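Local coordinates for protein peptidoglycan-N-acetylglucosamine deacetylase BC_1974 (Bacillus cereus, PDB 5N1P) that catalyses the metal-dependent removal of acetyl groups from N-acetylglucosamine residues of peptidoglycan, releasing acetate, at residues Gln147-Asn152 against Glu158-His163. Residues are numbered along the deposited sequence; the frame is centred on the assembly and turned at random.
With 8GK (~{N}-oxidanylnaphthalene-1-carboxamide), chain E.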
ATOM      1  N   GLN A 147      12.240  13.309  -3.883  1.00 34.67           N
ATOM      2  CA  GLN A 147      11.815  14.496  -4.621  1.00 40.34           C
ATOM      3  C   GLN A 147      10.641  14.177  -5.553  1.00 36.92           C
ATOM      4  O   GLN A 147       9.819  15.049  -5.818  1.00 44.18           O
ATOM      5  CB  GLN A 147      12.971  15.127  -5.412  1.00 57.40           C
ATOM      6  CG  GLN A 147      13.583  14.267  -6.495  1.00 69.33           C
ATOM      7  CD  GLN A 147      14.242  15.097  -7.582  1.00 85.43           C
ATOM      8  OE1 GLN A 147      13.797  16.202  -7.884  1.00 92.64           O
ATOM      9  NE2 GLN A 147      15.330  14.588  -8.145  1.00 84.04           N
ATOM     10  N   ASN A 148      10.550  12.942  -6.044  1.00 34.22           N
ATOM     11  CA  ASN A 148       9.395  12.552  -6.857  1.00 36.90           C
ATOM     12  C   ASN A 148       8.118  12.700  -6.057  1.00 40.75           C
ATOM     13  O   ASN A 148       7.119  13.228  -6.545  1.00 40.09           O
ATOM     14  CB  ASN A 148       9.511  11.117  -7.357  1.00 38.26           C
ATOM     15  CG  ASN A 148      10.593  10.938  -8.407  1.00 35.69           C
ATOM     16  OD1 ASN A 148      11.127  11.907  -8.961  1.00 38.82           O
ATOM     17  ND2 ASN A 148      10.923   9.679  -8.686  1.00 32.66           N
ATOM     18  N   VAL A 149       8.159  12.235  -4.816  1.00 33.47           N
ATOM     19  CA  VAL A 149       7.011  12.337  -3.929  1.00 36.30           C
ATOM     20  C   VAL A 149       6.738  13.777  -3.500  1.00 39.17           C
ATOM     21  O   VAL A 149       5.611  14.261  -3.637  1.00 39.65           O
ATOM     22  CB  VAL A 149       7.198  11.471  -2.678  1.00 33.47           C
ATOM     23  CG1 VAL A 149       6.061  11.715  -1.685  1.00 39.49           C
ATOM     24  CG2 VAL A 149       7.248  10.012  -3.077  1.00 29.03           C
ATOM     25  N   LEU A 150       7.773  14.456  -3.001  1.00 41.31           N
ATOM     26  CA  LEU A 150       7.605  15.757  -2.350  1.00 49.24           C
ATOM     27  C   LEU A 150       7.010  16.821  -3.255  1.00 52.70           C
ATOM     28  O   LEU A 150       6.231  17.666  -2.804  1.00 51.50           O
ATOM     29  CB  LEU A 150       8.945  16.259  -1.795  1.00 44.76           C
ATOM     30  CG  LEU A 150       9.464  15.441  -0.610  1.00 47.68           C
ATOM     31  CD1 LEU A 150      10.839  15.928  -0.155  1.00 50.76           C
ATOM     32  CD2 LEU A 150       8.465  15.461   0.530  1.00 43.86           C
ATOM     33  N   THR A 151       7.361  16.783  -4.534  1.00 49.08           N
ATOM     34  CA  THR A 151       6.883  17.807  -5.450  1.00 54.09           C
ATOM     35  C   THR A 151       5.442  17.541  -5.879  1.00 65.79           C
ATOM     36  O   THR A 151       4.682  18.477  -6.138  1.00 62.06           O
ATOM     37  CB  THR A 151       7.782  17.910  -6.695  1.00 62.02           C
ATOM     38  OG1 THR A 151       7.720  16.689  -7.440  1.00 56.09           O
ATOM     39  CG2 THR A 151       9.224  18.181  -6.287  1.00 62.95           C
ATOM     40  N   ASN A 152       5.069  16.263  -5.937  1.00 54.60           N
ATOM     41  CA  ASN A 152       3.724  15.870  -6.347  1.00 55.40           C
ATOM     42  C   ASN A 152       2.685  16.030  -5.238  1.00 46.97           C
ATOM     43  O   ASN A 152       1.498  15.804  -5.459  1.00 48.20           O
ATOM     44  CB  ASN A 152       3.710  14.414  -6.834  1.00 59.17           C
ATOM     45  CG  ASN A 152       4.240  14.260  -8.248  1.00 65.86           C
ATOM     46  OD1 ASN A 152       5.447  14.281  -8.476  1.00 62.44           O
ATOM     47  ND2 ASN A 152       3.332  14.115  -9.208  1.00 69.17           N
ATOM     48  N   GLU A 158      -3.219  12.874   0.231  1.00 33.60           N
ATOM     49  CA  GLU A 158      -2.399  12.239  -0.788  1.00 32.33           C
ATOM     50  C   GLU A 158      -2.136  10.799  -0.397  1.00 31.26           C
ATOM     51  O   GLU A 158      -1.843  10.508   0.764  1.00 32.73           O
ATOM     52  CB  GLU A 158      -1.073  12.972  -0.971  1.00 34.84           C
ATOM     53  CG  GLU A 158      -1.206  14.414  -1.465  1.00 33.86           C
ATOM     54  CD  GLU A 158      -1.384  14.523  -2.975  1.00 41.97           C
ATOM     55  OE1 GLU A 158      -1.579  13.490  -3.647  1.00 38.25           O
ATOM     56  OE2 GLU A 158      -1.328  15.657  -3.499  1.00 41.97           O
ATOM     57  N   VAL A 159      -2.256   9.895  -1.363  1.00 27.93           N
ATOM     58  CA  VAL A 159      -1.975   8.477  -1.140  1.00 24.48           C
ATOM     59  C   VAL A 159      -0.760   8.112  -1.964  1.00 26.34           C
ATOM     60  O   VAL A 159      -0.782   8.219  -3.186  1.00 25.76           O
ATOM     61  CB  VAL A 159      -3.171   7.593  -1.523  1.00 24.56           C
ATOM     62  CG1 VAL A 159      -2.834   6.109  -1.348  1.00 23.35           C
ATOM     63  CG2 VAL A 159      -4.389   7.995  -0.700  1.00 26.51           C
ATOM     64  N   ILE A 160       0.314   7.720  -1.291  1.00 23.65           N
ATOM     65  CA  ILE A 160       1.612   7.587  -1.936  1.00 24.39           C
ATOM     66  C   ILE A 160       1.988   6.125  -2.172  1.00 25.09           C
ATOM     67  O   ILE A 160       2.031   5.332  -1.229  1.00 23.51           O
ATOM     68  CB  ILE A 160       2.700   8.257  -1.092  1.00 24.26           C
ATOM     69  CG1 ILE A 160       2.353   9.737  -0.885  1.00 27.03           C
ATOM     70  CG2 ILE A 160       4.056   8.083  -1.753  1.00 27.74           C
ATOM     71  CD1 ILE A 160       3.029  10.345   0.318  1.00 36.39           C
ATOM     72  N   LEU A 161       2.277   5.779  -3.424  1.00 23.10           N
ATOM     73  CA  LEU A 161       2.652   4.419  -3.801  1.00 22.78           C
ATOM     74  C   LEU A 161       4.150   4.188  -3.683  1.00 22.62           C
ATOM     75  O   LEU A 161       4.949   4.825  -4.385  1.00 24.33           O
ATOM     76  CB  LEU A 161       2.210   4.103  -5.240  1.00 25.54           C
ATOM     77  CG  LEU A 161       2.715   2.764  -5.788  1.00 22.26           C
ATOM     78  CD1 LEU A 161       2.103   1.569  -5.038  1.00 26.91           C
ATOM     79  CD2 LEU A 161       2.468   2.650  -7.294  1.00 25.31           C
ATOM     80  N   MET A 162       4.511   3.273  -2.786  1.00 21.49           N
ATOM     81  CA  MET A 162       5.882   2.813  -2.645  1.00 22.50           C
ATOM     82  C   MET A 162       5.890   1.293  -2.478  1.00 19.69           C
ATOM     83  O   MET A 162       4.839   0.661  -2.361  1.00 20.48           O
ATOM     84  CB  MET A 162       6.571   3.485  -1.456  1.00 25.01           C
ATOM     85  CG  MET A 162       6.619   4.978  -1.603  1.00 31.45           C
ATOM     86  SD  MET A 162       7.457   5.800  -0.259  1.00 31.65           S
ATOM     87  CE  MET A 162       9.148   5.348  -0.629  1.00 37.63           C
ATOM     88  N   HIS A 163       7.086   0.717  -2.476  1.00 23.24           N
ATOM     89  CA  HIS A 163       7.240  -0.730  -2.375  1.00 25.74           C
ATOM     90  C   HIS A 163       8.317  -1.038  -1.359  1.00 28.36           C
ATOM     91  O   HIS A 163       9.482  -0.695  -1.581  1.00 31.61           O
ATOM     92  CB  HIS A 163       7.591  -1.338  -3.748  1.00 26.42           C
ATOM     93  CG  HIS A 163       6.574  -1.058  -4.812  1.00 30.65           C
ATOM     94  ND1 HIS A 163       6.537   0.125  -5.519  1.00 29.80           N
ATOM     95  CD2 HIS A 163       5.544  -1.805  -5.279  1.00 29.65           C
ATOM     96  CE1 HIS A 163       5.535   0.091  -6.381  1.00 36.81           C
ATOM     97  NE2 HIS A 163       4.914  -1.068  -6.251  1.00 36.62           N
TER
HETATM   98  C1  8GK E 301       1.648  -2.380  -8.360  1.00 51.25           C
HETATM   99  C2  8GK E 301       1.759  -1.677  -9.672  1.00 53.63           C
HETATM  100  C3  8GK E 301       2.621  -2.198 -10.626  1.00 58.49           C
HETATM  101  C4  8GK E 301       2.733  -1.577 -11.865  1.00 62.12           C
HETATM  102  C5  8GK E 301       1.974  -0.443 -12.157  1.00 59.54           C
HETATM  103  C6  8GK E 301       1.108   0.075 -11.200  1.00 56.64           C
HETATM  104  C7  8GK E 301       0.999  -0.549  -9.958  1.00 59.09           C
HETATM  105  C8  8GK E 301       3.606  -2.106 -12.807  1.00 58.21           C
HETATM  106  C9  8GK E 301       4.366  -3.237 -12.522  1.00 50.07           C
HETATM  107  C10 8GK E 301       4.254  -3.853 -11.281  1.00 54.41           C
HETATM  108  C11 8GK E 301       3.378  -3.330 -10.338  1.00 51.04           C
HETATM  109  O12 8GK E 301       1.140  -3.483  -8.374  1.00 34.22           O
HETATM  110  N13 8GK E 301       2.115  -1.845  -7.233  1.00 56.50           N
HETATM  111  O14 8GK E 301       2.626  -2.724  -6.279  1.00 49.48           O
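Val149 and Ile160 mark the point where helix 138-152 packs against the next strand in the chain, their CA atoms 7.5 Å apart; towards Asn152 and Glu158 the backbones spread, with Asn152 CA and Glu158 CA 9.0 Å apart. The contact is a compact example of packing inside a beta-alpha-beta unit, built from strand 126-127, helix 138-152 and strand 157-163. Both branches of Val149 take part. CG1, set anti to the backbone N (chi1 173°), meets Ile160 CD1 at 3.9 Å, while Val149 CG2 lies 4.0 Å from Ile160 CG2. The two side chains cross at about a right angle, and the valine fork touches both the CD1 end and the CG2 branch of Ile160. Nearer the connecting loop, Glu158 bends at chi2 (-82°) and its OE2 comes to 3.4 Å from Asn152 O. OE1 of the same carboxylate is hydrogen-bonded to Thr125 OG1, and OE2 forms a salt bridge with Lys155 and a hydrogen bond with Thr154 N. At the other end of the strand, His163, the inferred proton donor, holds its ring edge to the inhibitor, His163 NE2 lying 2.8 Å from 8GK O14, while ND1 is hydrogen-bonded to Asp130. Helix 167-182 closes over the apolar pair, Ile176 touching Val149 and Leu180 touching Ile160, and strand 157-163 runs parallel between strands 2-9 and 126-127.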